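Long-range contact in hydrogenase 3 maturation protease (PDB 2E85), which removes a 32-residue C-terminal peptide from the precursor of HycE, the large subunit of Escherichia coli hydrogenase 3: residues 58-63 with 108-112. The protein carries 1 engineered substitution. Numbering follows the deposited sequence.
Sequences PTRLLI and IGEVI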
# COMPACT_ATOMS: atom_id res chain seq x y z
N PRO B 58 13.29 13.11 -1.93
CA PRO B 58 14.64 12.59 -1.98
C PRO B 58 15.07 12.23 -3.39
O PRO B 58 14.23 12.02 -4.28
CB PRO B 58 14.58 11.32 -1.14
CG PRO B 58 13.15 10.93 -1.13
CD PRO B 58 12.34 12.14 -1.34
N THR B 59 16.38 12.18 -3.55
CA THR B 59 17.03 11.67 -4.75
C THR B 59 17.36 10.18 -4.60
O THR B 59 17.52 9.45 -5.59
CB THR B 59 18.34 12.46 -5.05
OG1 THR B 59 19.15 12.50 -3.87
CG2 THR B 59 18.00 13.90 -5.45
N ARG B 60 17.49 9.73 -3.36
CA ARG B 60 17.83 8.35 -3.08
C ARG B 60 17.15 7.92 -1.79
O ARG B 60 17.16 8.65 -0.81
CB ARG B 60 19.35 8.19 -2.95
CG ARG B 60 19.83 6.85 -2.37
CD ARG B 60 21.31 6.68 -2.61
NE ARG B 60 22.12 7.64 -1.86
CZ ARG B 60 23.45 7.67 -1.88
NH1 ARG B 60 24.13 6.78 -2.61
NH2 ARG B 60 24.11 8.56 -1.15
N LEU B 61 16.54 6.74 -1.83
CA LEU B 61 15.85 6.18 -0.68
C LEU B 61 16.43 4.78 -0.37
O LEU B 61 16.42 3.91 -1.25
CB LEU B 61 14.37 6.05 -0.97
CG LEU B 61 13.57 5.31 0.13
CD1 LEU B 61 13.48 6.09 1.40
CD2 LEU B 61 12.19 4.96 -0.40
N LEU B 62 16.88 4.59 0.87
CA LEU B 62 17.34 3.29 1.38
C LEU B 62 16.32 2.81 2.40
O LEU B 62 15.98 3.54 3.33
CB LEU B 62 18.70 3.44 2.07
CG LEU B 62 19.32 2.21 2.74
CD1 LEU B 62 19.45 0.96 1.83
CD2 LEU B 62 20.65 2.54 3.35
N ILE B 63 15.89 1.57 2.25
CA ILE B 63 14.95 0.96 3.20
C ILE B 63 15.66 -0.19 3.85
O ILE B 63 16.23 -1.03 3.14
CB ILE B 63 13.71 0.43 2.45
CG1 ILE B 63 13.02 1.58 1.71
CG2 ILE B 63 12.73 -0.24 3.42
CD1 ILE B 63 12.02 1.14 0.64
N ILE B 108 11.29 8.66 -7.04
CA ILE B 108 12.58 8.93 -6.40
C ILE B 108 13.76 8.59 -7.29
O ILE B 108 14.68 9.40 -7.42
CB ILE B 108 12.68 8.25 -5.00
CG1 ILE B 108 11.63 8.86 -4.08
CG2 ILE B 108 14.08 8.45 -4.41
CD1 ILE B 108 10.19 8.44 -4.32
N GLY B 109 13.76 7.41 -7.89
CA GLY B 109 14.75 7.18 -8.94
C GLY B 109 16.04 6.50 -8.51
O GLY B 109 16.77 5.99 -9.35
N GLU B 110 16.37 6.53 -7.22
CA GLU B 110 17.13 5.41 -6.69
C GLU B 110 16.50 4.95 -5.37
O GLU B 110 16.47 5.71 -4.40
CB GLU B 110 18.59 5.74 -6.48
CG GLU B 110 19.41 4.55 -6.05
CD GLU B 110 20.90 4.79 -6.20
OE1 GLU B 110 21.30 5.97 -6.21
OE2 GLU B 110 21.66 3.79 -6.31
N VAL B 111 15.99 3.72 -5.39
CA VAL B 111 15.41 3.05 -4.22
C VAL B 111 16.14 1.74 -3.98
O VAL B 111 16.28 0.92 -4.90
CB VAL B 111 13.89 2.83 -4.41
CG1 VAL B 111 13.26 2.14 -3.19
CG2 VAL B 111 13.21 4.15 -4.69
N ILE B 112 16.63 1.55 -2.76
CA ILE B 112 17.43 0.38 -2.42
C ILE B 112 16.72 -0.29 -1.27
O ILE B 112 16.47 0.37 -0.27
CB ILE B 112 18.87 0.82 -1.96
CG1 ILE B 112 19.54 1.67 -3.05
CG2 ILE B 112 19.82 -0.36 -1.66
CD1 ILE B 112 20.70 2.54 -2.57
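Residues 60-63 and 111-112 run side by side as the first residues of two parallel strands, 60-66 and 111-116. The ladder begins where Leu-61 N donates to Glu-110 O (2.8 Å); Leu-61 O then accepts from Ile-112 N (2.8 Å), and Ile-63 N closes on Ile-112 O (2.9 Å). Leu-61 thus uses both its N and its O on this neighbour, reaching the residues that flank Val-111, as a parallel bridge requires. Before the first rung the backbones do not pair: Thr-59 O and Ile-108 O, 3.4 Å apart, are both acceptors. Here segment 108-112 is leaving helix 97-108 through Gly-109, whose positive phi of 94° breaks the helical course two residues before strand 111-116 begins.

On one face, Ile-108 folds its side chain back over the start of the ladder, with CG1 3.9 Å from Pro-58 CG and CG2 4.2 Å from Leu-61 CB. Val-111 CG1 continues this apolar layer, 4.1 Å from both Leu-61 CD2 and Ile-63 CD1. On the other face Leu-62 CD1 meets Ile-112 CG2 at 3.7 Å. The aliphatic part of Arg-60 lies alongside, its CD 4.2 Å from Ile-112 CD1, while its guanidinium forms a salt bridge with Asp-6.

Helix 97-108, which runs directly into this segment through Gly-109, packs on the Leu-61, Ile-63 and Val-111 face with Ile-101 and Leu-104. Trp-37 and Trp-145, from loops, pack on the opposite face. Strand 6-11 pairs with the far edge of 60-66, leaving 60-66 in the interior of the mixed sheet, in an alpha/beta sandwich with helices on both sides.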